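Local coordinates for DUF3256 domain-containing protein (Porphyromonas gingivalis W83, PDB 2P3P) that is of unknown function but binds a magnesium ion, and is probably membrane-associated through a predicted transmembrane helix, at residues S158-E162 and S163-S167; L83-S86 and D87-V91; V27-E30 and E31-L35; E11-R14 and C15-M19; E174-A177 and E178-P182. All coordinates share one frame; numbering follows the deposited sequence.

Interaction 1: residues S158-E162 and S163-S167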
loop_
_atom_site.group_PDB
_atom_site.type_symbol
_atom_site.label_atom_id
_atom_site.label_comp_id
_atom_site.label_asym_id
_atom_site.label_seq_id
_atom_site.Cartn_x
_atom_site.Cartn_y
_atom_site.Cartn_z
ATOM N N SER A 158 2.901 4.147 -0.382
ATOM C CA SER A 158 2.019 4.930 0.516
ATOM C C SER A 158 0.934 5.651 -0.298
ATOM O O SER A 158 1.217 6.599 -1.014
ATOM C CB SER A 158 2.815 5.982 1.264
ATOM O OG SER A 158 2.011 6.563 2.286
ATOM N N LEU A 159 -0.287 5.189 -0.187
ATOM C CA LEU A 159 -1.433 5.926 -0.769
ATOM C C LEU A 159 -1.773 7.099 0.150
ATOM O O LEU A 159 -1.833 6.965 1.398
ATOM C CB LEU A 159 -2.606 4.937 -0.903
ATOM C CG LEU A 159 -3.896 5.451 -1.485
ATOM C CD1 LEU A 159 -3.692 5.976 -2.900
ATOM C CD2 LEU A 159 -4.898 4.276 -1.436
ATOM N N SER A 160 -1.959 8.281 -0.436
ATOM C CA SER A 160 -2.406 9.437 0.336
ATOM C C SER A 160 -3.736 9.203 1.060
ATOM O O SER A 160 -4.641 8.482 0.590
ATOM C CB SER A 160 -2.517 10.695 -0.538
ATOM O OG SER A 160 -2.946 11.847 0.235
ATOM N N GLU A 161 -3.849 9.818 2.229
ATOM C CA GLU A 161 -5.083 9.824 2.990
ATOM C C GLU A 161 -6.096 10.815 2.440
ATOM O O GLU A 161 -7.273 10.705 2.725
ATOM C CB GLU A 161 -4.811 10.162 4.461
ATOM C CG GLU A 161 -3.969 9.067 5.126
ATOM C CD GLU A 161 -3.206 9.507 6.348
ATOM O OE1 GLU A 161 -3.732 10.339 7.141
ATOM O OE2 GLU A 161 -2.084 8.962 6.548
ATOM N N GLU A 162 -5.623 11.823 1.722
ATOM C CA GLU A 162 -6.449 12.985 1.432
ATOM C C GLU A 162 -6.572 13.384 -0.038
ATOM O O GLU A 162 -7.416 14.213 -0.345
ATOM C CB GLU A 162 -5.937 14.181 2.227
ATOM C CG GLU A 162 -5.153 13.750 3.442
ATOM C CD GLU A 162 -4.737 14.889 4.299
ATOM O OE1 GLU A 162 -4.987 16.067 3.911
ATOM O OE2 GLU A 162 -4.148 14.596 5.369
ATOM N N SER A 163 -5.684 12.897 -0.897
ATOM C CA SER A 163 -5.824 13.100 -2.336
ATOM C C SER A 163 -5.712 11.764 -3.026
ATOM O O SER A 163 -5.284 10.778 -2.408
ATOM C CB SER A 163 -4.761 14.055 -2.896
ATOM O OG SER A 163 -4.522 15.146 -2.034
ATOM N N ASP A 164 -6.067 11.739 -4.314
ATOM C CA ASP A 164 -5.995 10.504 -5.098
ATOM C C ASP A 164 -4.577 10.410 -5.734
ATOM O O ASP A 164 -4.367 10.482 -6.950
ATOM C CB ASP A 164 -7.162 10.398 -6.119
ATOM C CG ASP A 164 -8.561 10.452 -5.470
ATOM O OD1 ASP A 164 -8.689 10.198 -4.248
ATOM O OD2 ASP A 164 -9.565 10.711 -6.208
ATOM N N THR A 165 -3.607 10.242 -4.850
ATOM C CA THR A 165 -2.212 10.161 -5.219
ATOM C C THR A 165 -1.543 9.119 -4.328
ATOM O O THR A 165 -2.017 8.838 -3.217
ATOM C CB THR A 165 -1.500 11.536 -5.071
ATOM O OG1 THR A 165 -1.460 11.960 -3.692
ATOM C CG2 THR A 165 -2.199 12.623 -5.906
ATOM N N LEU A 166 -0.422 8.594 -4.805
ATOM C CA LEU A 166 0.406 7.635 -4.050
ATOM C C LEU A 166 1.849 7.904 -4.371
ATOM O O LEU A 166 2.148 8.490 -5.429
ATOM C CB LEU A 166 0.045 6.179 -4.353
ATOM C CG LEU A 166 0.380 5.492 -5.685
ATOM C CD1 LEU A 166 1.862 5.212 -5.870
ATOM C CD2 LEU A 166 -0.409 4.142 -5.778
ATOM N N SER A 167 2.722 7.493 -3.445
ATOM C CA SER A 167 4.149 7.589 -3.573
ATOM C C SER A 167 4.728 6.189 -3.379
ATOM O O SER A 167 4.194 5.376 -2.618
ATOM C CB SER A 167 4.666 8.570 -2.514
ATOM O OG SER A 167 6.031 8.827 -2.615
#
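Leu159 and Leu166 meet across the hairpin formed by strands 155-159 and 165-170. Their side chains cross at about a right angle. Leu159 CD1 lies 4.0 Å from Leu166 CB, so the tip of one residue rests against the root of the other. Leu159 CD1 also lies 3.3 Å from Thr165 O. The leucines form a non-hydrogen-bonded antiparallel pair, and both leave the same face of the sheet. Phe202 of strand 202-204 packs on both. Ser158 and Ser167 form the adjacent hydrogen-bonded pair, with their side chains on the other face. Ser158 N donates to Ser167 O at 2.9 Å, and Ser167 N returns a bond to Ser158 O at 3.0 Å.

Toward the turn, Ser160 N donates to Thr165 O at 2.8 Å. The carboxylate of Glu161 forms a salt bridge with Arg69. The Ser160 side chain reaches into the loop. With OG anti to the backbone N (chi1 -179°), its hydroxyl faces the amides that follow. Ser160 OG accepts from Glu162 N at 3.1 Å, which makes an ST turn, and from Ser163 N at 3.1 Å. One hydroxyl oxygen thus serves two backbone N-H groups that the strand ladder does not use, and fixes the turn from within.

Interaction 2: residues L83-S86 and D87-V91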
loop_
_atom_site.group_PDB
_atom_site.type_symbol
_atom_site.label_atom_id
_atom_site.label_comp_id
_atom_site.label_asym_id
_atom_site.label_seq_id
_atom_site.Cartn_x
_atom_site.Cartn_y
_atom_site.Cartn_z
ATOM N N LEU A 83 -11.615 4.990 -4.489
ATOM C CA LEU A 83 -11.175 5.855 -5.582
ATOM C C LEU A 83 -12.296 5.939 -6.616
ATOM O O LEU A 83 -13.034 4.966 -6.882
ATOM C CB LEU A 83 -9.908 5.320 -6.254
ATOM C CG LEU A 83 -8.665 5.080 -5.411
ATOM C CD1 LEU A 83 -7.567 4.379 -6.222
ATOM C CD2 LEU A 83 -8.208 6.400 -4.847
ATOM N N PRO A 84 -12.467 7.118 -7.198
ATOM C CA PRO A 84 -13.565 7.268 -8.146
ATOM C C PRO A 84 -13.269 6.597 -9.462
ATOM O O PRO A 84 -12.245 6.891 -10.055
ATOM C CB PRO A 84 -13.647 8.785 -8.357
ATOM C CG PRO A 84 -12.366 9.340 -7.967
ATOM C CD PRO A 84 -11.714 8.377 -6.997
ATOM N N PHE A 85 -14.170 5.735 -9.928
ATOM C CA PHE A 85 -13.994 5.123 -11.249
ATOM C C PHE A 85 -14.629 6.021 -12.290
ATOM O O PHE A 85 -14.104 6.209 -13.397
ATOM C CB PHE A 85 -14.542 3.681 -11.332
ATOM C CG PHE A 85 -14.254 3.061 -12.637
ATOM C CD1 PHE A 85 -12.996 2.527 -12.908
ATOM C CD2 PHE A 85 -15.204 3.111 -13.645
ATOM C CE1 PHE A 85 -12.703 2.012 -14.178
ATOM C CE2 PHE A 85 -14.912 2.621 -14.915
ATOM C CZ PHE A 85 -13.685 2.069 -15.183
ATOM N N SER A 86 -15.807 6.527 -11.969
ATOM C CA SER A 86 -16.374 7.665 -12.661
ATOM C C SER A 86 -16.777 8.698 -11.615
ATOM O O SER A 86 -16.366 8.611 -10.465
ATOM C CB SER A 86 -17.591 7.227 -13.466
ATOM O OG SER A 86 -18.656 6.904 -12.613
ATOM N N ASP A 87 -17.593 9.664 -12.008
ATOM C CA ASP A 87 -18.135 10.648 -11.055
ATOM C C ASP A 87 -19.400 10.076 -10.361
ATOM O O ASP A 87 -19.881 10.645 -9.393
ATOM C CB ASP A 87 -18.424 11.968 -11.768
ATOM C CG ASP A 87 -19.283 11.771 -12.987
ATOM O OD1 ASP A 87 -19.895 10.695 -13.050
ATOM O OD2 ASP A 87 -19.349 12.654 -13.875
ATOM N N SER A 88 -19.902 8.928 -10.841
ATOM C CA SER A 88 -20.997 8.209 -10.184
ATOM C C SER A 88 -20.602 6.881 -9.496
ATOM O O SER A 88 -21.365 6.365 -8.684
ATOM C CB SER A 88 -22.145 7.974 -11.178
ATOM O OG SER A 88 -21.725 7.414 -12.422
ATOM N N SER A 89 -19.422 6.332 -9.768
ATOM C CA SER A 89 -19.106 4.980 -9.262
ATOM C C SER A 89 -17.694 4.905 -8.786
ATOM O O SER A 89 -16.896 5.771 -9.104
ATOM C CB SER A 89 -19.258 3.912 -10.334
ATOM O OG SER A 89 -18.265 4.074 -11.311
ATOM N N SER A 90 -17.377 3.823 -8.075
ATOM C CA SER A 90 -16.128 3.734 -7.316
ATOM C C SER A 90 -15.490 2.353 -7.418
ATOM O O SER A 90 -16.164 1.372 -7.699
ATOM C CB SER A 90 -16.424 3.983 -5.837
ATOM O OG SER A 90 -16.640 5.356 -5.604
ATOM N N VAL A 91 -14.198 2.292 -7.102
ATOM C CA VAL A 91 -13.498 1.034 -6.814
ATOM C C VAL A 91 -12.760 1.158 -5.451
ATOM O O VAL A 91 -12.494 2.272 -4.957
ATOM C CB VAL A 91 -12.528 0.608 -7.955
ATOM C CG1 VAL A 91 -13.309 0.338 -9.261
ATOM C CG2 VAL A 91 -11.443 1.609 -8.167
#
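Leu83 and Val91 form the tightly packed end of this hairpin as a hydrogen-bonded antiparallel pair. Leu83 N donates to Val91 O at 2.9 Å and Val91 N donates to Leu83 O at 2.9 Å, both nearly straight. Both residues are buried and their side chains leave the same face, with Leu83 CB 4.4 Å from Val91 CG2. Phe85 adds its CB at 4.1 Å from Val91 CG1. A chi1 of -176° swings the Phe85 ring beside its own carbonyl carbon. The ring leads away from the 87-91 side; Ser89 OG lies at its edge, near the ring plane.

The turn is polar and partly or fully exposed. Ser89 O accepts two amides from the same face of its carbonyl plane: Phe85 N at 2.8 Å and Ser86 N at 3.2 Å. The second donor sits well above that plane. Ser86 OG accepts from Ser88 N at 3.0 Å and shares a hydrogen bond of 3.1 Å with Ser89 OG, in which either hydroxyl may be the donor. Asp87 and Ser88 turn their CB atoms away from the 83-86 side.

Beyond the hairpin, Trp197 NE1 bonds to Pro84 O, and Ser90 OG is hydrogen-bonded to Glu11 OE1. Two successive amides bonding to one opposite carbonyl fit a classic beta bulge, at Phe85 and Ser86, beside the turn of the beta hairpin joining strands 77-84 and 90-98.

Interaction 3: residues V27-E30 and E31-L35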
loop_
_atom_site.group_PDB
_atom_site.type_symbol
_atom_site.label_atom_id
_atom_site.label_comp_id
_atom_site.label_asym_id
_atom_site.label_seq_id
_atom_site.Cartn_x
_atom_site.Cartn_y
_atom_site.Cartn_z
ATOM N N VAL A 27 -9.560 -10.057 11.519
ATOM C CA VAL A 27 -10.475 -10.183 12.648
ATOM C C VAL A 27 -11.687 -10.925 12.127
ATOM O O VAL A 27 -11.905 -11.000 10.900
ATOM C CB VAL A 27 -10.935 -8.798 13.251
ATOM C CG1 VAL A 27 -9.779 -8.033 13.936
ATOM C CG2 VAL A 27 -11.647 -7.904 12.207
ATOM N N THR A 28 -12.510 -11.445 13.020
ATOM C CA THR A 28 -13.742 -12.125 12.577
ATOM C C THR A 28 -14.759 -11.100 12.127
ATOM O O THR A 28 -14.624 -9.911 12.429
ATOM C CB THR A 28 -14.373 -12.990 13.698
ATOM O OG1 THR A 28 -14.686 -12.144 14.802
ATOM C CG2 THR A 28 -13.430 -14.100 14.154
HETATM N N MSE A 29 -15.821 -11.560 11.460
HETATM C CA MSE A 29 -16.881 -10.651 10.997
HETATM C C MSE A 29 -17.517 -9.954 12.210
HETATM O O MSE A 29 -17.752 -8.741 12.218
HETATM C CB MSE A 29 -17.939 -11.433 10.209
HETATM C CG MSE A 29 -19.154 -10.626 9.806
HETATM SE SE MSE A 29 -18.635 -9.228 8.531
HETATM C CE MSE A 29 -18.990 -10.144 6.874
ATOM N N GLU A 30 -17.760 -10.746 13.235
ATOM C CA GLU A 30 -18.353 -10.265 14.469
ATOM C C GLU A 30 -17.459 -9.274 15.228
ATOM O O GLU A 30 -17.951 -8.268 15.691
ATOM C CB GLU A 30 -18.766 -11.458 15.348
ATOM C CG GLU A 30 -19.724 -12.412 14.637
ATOM C CD GLU A 30 -19.052 -13.691 14.124
ATOM O OE1 GLU A 30 -17.945 -13.611 13.507
ATOM O OE2 GLU A 30 -19.656 -14.766 14.350
ATOM N N GLU A 31 -16.162 -9.549 15.351
ATOM C CA GLU A 31 -15.229 -8.568 15.886
ATOM C C GLU A 31 -15.261 -7.244 15.086
ATOM O O GLU A 31 -15.278 -6.152 15.651
ATOM C CB GLU A 31 -13.796 -9.141 15.909
ATOM C CG GLU A 31 -13.595 -10.207 16.996
ATOM C CD GLU A 31 -12.276 -10.906 16.876
ATOM O OE1 GLU A 31 -11.714 -10.947 15.766
ATOM O OE2 GLU A 31 -11.775 -11.378 17.898
ATOM N N ARG A 32 -15.210 -7.350 13.762
ATOM C CA ARG A 32 -15.281 -6.177 12.900
ATOM C C ARG A 32 -16.567 -5.365 13.071
ATOM O O ARG A 32 -16.529 -4.132 13.247
ATOM C CB ARG A 32 -15.136 -6.585 11.438
ATOM C CG ARG A 32 -15.167 -5.414 10.468
ATOM C CD ARG A 32 -14.345 -5.607 9.188
ATOM N NE ARG A 32 -14.352 -6.985 8.689
ATOM C CZ ARG A 32 -15.261 -7.527 7.886
ATOM N NH1 ARG A 32 -16.316 -6.827 7.452
ATOM N NH2 ARG A 32 -15.119 -8.808 7.538
ATOM N N ASN A 33 -17.702 -6.040 13.021
ATOM C CA ASN A 33 -18.955 -5.317 13.097
ATOM C C ASN A 33 -19.212 -4.824 14.535
ATOM O O ASN A 33 -19.845 -3.791 14.719
ATOM C CB ASN A 33 -20.103 -6.095 12.427
ATOM C CG ASN A 33 -20.317 -5.658 10.964
ATOM O OD1 ASN A 33 -19.494 -5.951 10.076
ATOM N ND2 ASN A 33 -21.383 -4.887 10.737
ATOM N N ASP A 34 -18.639 -5.493 15.539
ATOM C CA ASP A 34 -18.685 -4.988 16.939
ATOM C C ASP A 34 -17.732 -3.761 17.119
ATOM O O ASP A 34 -18.100 -2.781 17.754
ATOM C CB ASP A 34 -18.420 -6.100 17.996
ATOM C CG ASP A 34 -19.548 -7.189 18.078
ATOM O OD1 ASP A 34 -20.705 -6.991 17.625
ATOM O OD2 ASP A 34 -19.281 -8.284 18.627
ATOM N N LEU A 35 -16.541 -3.789 16.517
ATOM C CA LEU A 35 -15.626 -2.624 16.506
ATOM C C LEU A 35 -16.265 -1.378 15.908
ATOM O O LEU A 35 -16.154 -0.274 16.427
ATOM C CB LEU A 35 -14.372 -2.947 15.672
ATOM C CG LEU A 35 -13.509 -1.784 15.122
ATOM C CD1 LEU A 35 -12.398 -1.418 16.106
ATOM C CD2 LEU A 35 -12.878 -2.175 13.773
HETATM O O HOH W 1 -12.487 -9.428 8.706
#
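A capping box between Thr28 and Glu31 starts helix 29-39. Thr28 is the N-cap residue. Thr28 OG1 accepts from Glu31 N at 3.0 Å, and Thr28 N donates back to Glu31 OE1 at 2.9 Å. The hydroxyl is placed by a chi1 of 60°, which sets OG1 between the backbone N and the carbonyl carbon. Thr28 N meets Glu31 OE1 on the anti side, 27° out of the carboxylate plane. OE1 also bonds to Ser53 OG and OE2 to Ser54 N, so the box is tied to the loop after strand 47-52.

Val27 lies just before the cap. Val27 CB is 3.4 Å from Glu31 OE1. Val27 CG2 is 3.8 Å from Arg32 CB, the two side chains crossing at about a right angle. This lays an apolar branch against the first turn, on the side facing strands 47-52 and 58-64. The i to i+4 helix bonds begin with Arg32 N to Thr28 O.

Arg32 bends back along the helix start, and its NH2 bonds to Met19 O. The selenium of selenomethionine Met29 sits obliquely to the guanidinium, 3.5 Å from Arg32 NH1. One water lies at the guanidinium edge, in its plane. It accepts from Arg32 NH2 at 2.9 Å and donates to Val27 O.

Interaction 4: residues E11-R14 and C15-M19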
loop_
_atom_site.group_PDB
_atom_site.type_symbol
_atom_site.label_atom_id
_atom_site.label_comp_id
_atom_site.label_asym_id
_atom_site.label_seq_id
_atom_site.Cartn_x
_atom_site.Cartn_y
_atom_site.Cartn_z
ATOM N N GLU A 11 -19.263 5.730 1.889
ATOM C CA GLU A 11 -19.127 4.529 1.085
ATOM C C GLU A 11 -18.050 3.569 1.616
ATOM O O GLU A 11 -18.252 2.341 1.594
ATOM C CB GLU A 11 -18.847 4.911 -0.362
ATOM C CG GLU A 11 -18.844 3.745 -1.274
ATOM C CD GLU A 11 -18.788 4.123 -2.704
ATOM O OE1 GLU A 11 -18.230 5.212 -3.046
ATOM O OE2 GLU A 11 -19.279 3.323 -3.507
ATOM N N LEU A 12 -16.946 4.109 2.134
ATOM C CA LEU A 12 -15.862 3.250 2.626
ATOM C C LEU A 12 -16.362 2.470 3.837
ATOM O O LEU A 12 -16.122 1.254 3.931
ATOM C CB LEU A 12 -14.601 4.044 2.964
ATOM C CG LEU A 12 -13.447 3.192 3.510
ATOM C CD1 LEU A 12 -13.018 2.191 2.429
ATOM C CD2 LEU A 12 -12.279 4.113 3.951
ATOM N N GLU A 13 -17.056 3.169 4.741
ATOM C CA GLU A 13 -17.682 2.531 5.921
ATOM C C GLU A 13 -18.633 1.391 5.530
ATOM O O GLU A 13 -18.564 0.284 6.076
ATOM C CB GLU A 13 -18.413 3.548 6.766
ATOM C CG GLU A 13 -19.396 2.927 7.753
ATOM C CD GLU A 13 -19.928 3.856 8.818
ATOM O OE1 GLU A 13 -19.631 5.060 8.828
ATOM O OE2 GLU A 13 -20.688 3.354 9.692
ATOM N N ARG A 14 -19.496 1.658 4.547
ATOM C CA ARG A 14 -20.408 0.631 4.028
ATOM C C ARG A 14 -19.659 -0.600 3.544
ATOM O O ARG A 14 -19.987 -1.725 3.900
ATOM C CB ARG A 14 -21.235 1.184 2.875
ATOM C CG ARG A 14 -22.069 2.401 3.249
ATOM C CD ARG A 14 -23.359 2.446 2.450
ATOM N NE ARG A 14 -23.140 2.743 1.035
ATOM C CZ ARG A 14 -22.890 3.958 0.538
ATOM N NH1 ARG A 14 -22.798 5.021 1.340
ATOM N NH2 ARG A 14 -22.712 4.107 -0.775
ATOM N N CYS A 15 -18.640 -0.378 2.727
ATOM C CA CYS A 15 -17.852 -1.486 2.144
ATOM C C CYS A 15 -17.107 -2.273 3.204
ATOM O O CYS A 15 -17.077 -3.514 3.163
ATOM C CB CYS A 15 -16.890 -0.933 1.086
ATOM S SG CYS A 15 -17.697 -0.233 -0.331
ATOM N N PHE A 16 -16.516 -1.553 4.154
ATOM C CA PHE A 16 -15.807 -2.174 5.269
ATOM C C PHE A 16 -16.709 -3.065 6.107
ATOM O O PHE A 16 -16.333 -4.189 6.518
ATOM C CB PHE A 16 -15.211 -1.104 6.177
ATOM C CG PHE A 16 -14.311 -1.644 7.225
ATOM C CD1 PHE A 16 -13.169 -2.316 6.880
ATOM C CD2 PHE A 16 -14.567 -1.410 8.579
ATOM C CE1 PHE A 16 -12.292 -2.787 7.845
ATOM C CE2 PHE A 16 -13.684 -1.868 9.544
ATOM C CZ PHE A 16 -12.561 -2.572 9.177
ATOM N N LEU A 17 -17.912 -2.586 6.395
ATOM C CA LEU A 17 -18.833 -3.345 7.211
ATOM C C LEU A 17 -19.267 -4.639 6.466
ATOM O O LEU A 17 -19.430 -5.689 7.090
ATOM C CB LEU A 17 -20.061 -2.507 7.527
ATOM C CG LEU A 17 -19.922 -1.382 8.548
ATOM C CD1 LEU A 17 -21.166 -0.513 8.526
ATOM C CD2 LEU A 17 -19.720 -1.956 9.956
ATOM N N ALA A 18 -19.470 -4.537 5.157
ATOM C CA ALA A 18 -19.908 -5.690 4.328
ATOM C C ALA A 18 -18.788 -6.515 3.677
ATOM O O ALA A 18 -19.046 -7.430 2.883
ATOM C CB ALA A 18 -20.882 -5.205 3.262
HETATM N N MSE A 19 -17.536 -6.220 3.999
HETATM C CA MSE A 19 -16.403 -6.983 3.455
HETATM C C MSE A 19 -16.488 -8.425 3.992
HETATM O O MSE A 19 -16.657 -8.619 5.184
HETATM C CB MSE A 19 -15.102 -6.318 3.900
HETATM C CG MSE A 19 -13.815 -6.952 3.387
HETATM SE SE MSE A 19 -12.288 -5.979 4.107
HETATM C CE MSE A 19 -12.609 -6.415 5.970
#
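Helix 11-18 packs against the large antiparallel sheet, and this contact runs along successive turns of it. Glu13 and Leu17, one turn apart, lie side by side and point the same way. Glu13 CG is 3.9 Å from Leu17 CD1, so the aliphatic part of the glutamate lines up with the leucine branch. A chi1 of 164° sends the Glu13 chain off opposite its own backbone N, and it runs on extended. Its OE1 accepts from Leu42 N, which gives the carboxylate of this buried residue a backbone partner. Leu17 reaches Asn33 and Cys36 of helix 29-39.

The backbone is held by regular i to i+4 bonds. Cys15 N donates to Glu11 O at 3.0 Å, Phe16 N to Leu12 O at 2.8 Å and Leu17 N to Glu13 O at 3.0 Å. Ala18 N donates to Arg14 O at 3.1 Å.

The buried face carries Leu12 and Phe16, which touch Ile68 of strand 67-72. Leu12 also touches Ile82, and Phe16 touches Met80, both on strand 77-84. Arg14 lies on the exposed face. In the conformer given, its chain folds back toward the start of the helix, and NH1 bonds to Ala9 O. Glu11 CA lies over one face of the Arg14 guanidinium, 3.7 Å above its plane and offset toward the rim. On another side of the helix, Cys15 SG comes to 3.3 Å from Glu11 O.

Interaction 5: residues E174-A177 and E178-P182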
loop_
_atom_site.group_PDB
_atom_site.type_symbol
_atom_site.label_atom_id
_atom_site.label_comp_id
_atom_site.label_asym_id
_atom_site.label_seq_id
_atom_site.Cartn_x
_atom_site.Cartn_y
_atom_site.Cartn_z
ATOM N N GLU A 174 18.317 -0.174 1.435
ATOM C CA GLU A 174 18.512 -0.648 2.826
ATOM C C GLU A 174 18.945 -2.118 2.939
ATOM O O GLU A 174 19.572 -2.492 3.925
ATOM C CB GLU A 174 17.288 -0.367 3.679
ATOM C CG GLU A 174 16.040 -1.077 3.259
ATOM C CD GLU A 174 14.829 -0.426 3.859
ATOM O OE1 GLU A 174 14.364 0.599 3.297
ATOM O OE2 GLU A 174 14.373 -0.913 4.928
ATOM N N THR A 175 18.697 -2.915 1.901
ATOM C CA THR A 175 19.117 -4.326 1.866
ATOM C C THR A 175 20.622 -4.535 1.587
ATOM O O THR A 175 21.169 -5.594 1.893
ATOM C CB THR A 175 18.263 -5.159 0.874
ATOM O OG1 THR A 175 18.549 -4.794 -0.483
ATOM C CG2 THR A 175 16.751 -4.993 1.161
ATOM N N LEU A 176 21.290 -3.519 1.032
ATOM C CA LEU A 176 22.657 -3.652 0.579
ATOM C C LEU A 176 23.628 -3.667 1.755
ATOM O O LEU A 176 23.387 -3.018 2.761
ATOM C CB LEU A 176 23.028 -2.485 -0.337
ATOM C CG LEU A 176 22.135 -2.269 -1.559
ATOM C CD1 LEU A 176 22.636 -1.023 -2.361
ATOM C CD2 LEU A 176 22.113 -3.528 -2.400
ATOM N N ALA A 177 24.723 -4.411 1.624
ATOM C CA ALA A 177 25.796 -4.378 2.598
ATOM C C ALA A 177 26.393 -2.964 2.724
ATOM O O ALA A 177 26.322 -2.131 1.776
ATOM C CB ALA A 177 26.867 -5.366 2.207
ATOM N N GLU A 178 26.980 -2.674 3.885
ATOM C CA GLU A 178 27.550 -1.343 4.104
ATOM C C GLU A 178 28.609 -0.960 3.063
ATOM O O GLU A 178 28.664 0.206 2.631
ATOM C CB GLU A 178 28.058 -1.169 5.531
ATOM C CG GLU A 178 26.911 -0.991 6.547
ATOM C CD GLU A 178 25.995 0.168 6.188
ATOM O OE1 GLU A 178 26.526 1.243 5.834
ATOM O OE2 GLU A 178 24.751 0.009 6.222
ATOM N N GLU A 179 29.393 -1.939 2.617
ATOM C CA GLU A 179 30.432 -1.722 1.592
ATOM C C GLU A 179 29.870 -1.586 0.159
ATOM O O GLU A 179 30.603 -1.220 -0.791
ATOM C CB GLU A 179 31.467 -2.855 1.643
ATOM C CG GLU A 179 30.989 -4.229 1.137
ATOM C CD GLU A 179 30.297 -5.099 2.206
ATOM O OE1 GLU A 179 29.819 -4.567 3.240
ATOM O OE2 GLU A 179 30.245 -6.339 2.013
ATOM N N GLU A 180 28.584 -1.882 -0.013
ATOM C CA GLU A 180 27.939 -1.747 -1.321
ATOM C C GLU A 180 27.243 -0.408 -1.471
ATOM O O GLU A 180 27.044 0.057 -2.601
ATOM C CB GLU A 180 26.884 -2.828 -1.520
ATOM C CG GLU A 180 27.440 -4.213 -1.723
ATOM C CD GLU A 180 26.351 -5.270 -1.737
ATOM O OE1 GLU A 180 25.345 -5.150 -1.005
ATOM O OE2 GLU A 180 26.502 -6.231 -2.502
ATOM N N LYS A 181 26.832 0.185 -0.354
ATOM C CA LYS A 181 26.019 1.381 -0.432
ATOM C C LYS A 181 26.736 2.516 -1.169
ATOM O O LYS A 181 26.115 3.200 -1.987
ATOM C CB LYS A 181 25.474 1.804 0.934
ATOM C CG LYS A 181 24.398 0.838 1.470
ATOM C CD LYS A 181 23.902 1.221 2.841
ATOM C CE LYS A 181 22.971 0.141 3.395
ATOM N NZ LYS A 181 22.361 0.483 4.703
ATOM N N PRO A 182 28.033 2.712 -0.939
ATOM C CA PRO A 182 28.707 3.774 -1.731
ATOM C C PRO A 182 28.735 3.564 -3.270
ATOM O O PRO A 182 28.750 4.540 -4.012
ATOM C CB PRO A 182 30.114 3.835 -1.118
ATOM C CG PRO A 182 29.948 3.221 0.249
ATOM C CD PRO A 182 28.948 2.129 0.058
HETATM O O HOH W 2 20.979 -1.226 5.759
#
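Glu180 turns its carboxylate back to Ala177. Its CG stands anti to the carbonyl carbon (chi1 -71°), and the chain is extended beyond it. This brings Glu180 OE1 to 2.8 Å from Ala177 N, which donates on the anti side of the carboxylate, 26° out of its plane. Glu180 OE1 also lies 3.6 Å from Leu176 CB, and the Leu176 and Glu180 side chains cross at about a right angle.

Ala177 O accepts from Glu180 N at 2.9 Å, with the donor well above the carbonyl plane, and weakly from Lys181 N. Together these bonds close a turn leading into the short helix 181-184, with reciprocal bonds between Ala177 and Glu180. Leu176 and Glu180 both touch Ser149, a residue that binds magnesium in a structure of this protein, although no metal is bound here.

The Lys181 chain is extended beyond CG and runs past Leu176, and Lys181 CE comes to 3.2 Å from Leu176 O. Lys181 NZ forms a salt bridge with Glu178 OE2 at 2.9 Å, on the syn side. The Glu178 chain bends at chi2 (-56°) to meet it. Glu179 is bent too, and Glu179 OE1 lies 3.2 Å from Ala177 CB.

Interactions 3 and 4 lie side by side, their centres 12 Å apart. Arg32 NH2 reaches Met19 O at 2.8 Å and thereby ties the start of helix 29-39 to segment 15-19. Interaction 4 in turn meets interaction 2, where Ser90 OG and Glu11 OE1 are 3.0 Å apart. Interaction 2 touches interaction 1 by packing: Asp164 OD2 is 3.3 Å from Pro84 CD, where the small sheet meets the large one. Interactions 1 to 4 therefore form a connected series. Interaction 5 stands apart, its centre about 30 Å from that of interaction 1. It alone of the five lies near Ser149, the magnesium-binding residue, with the Leu176 side chain about 4 Å from that of Ser149; no metal is bound here.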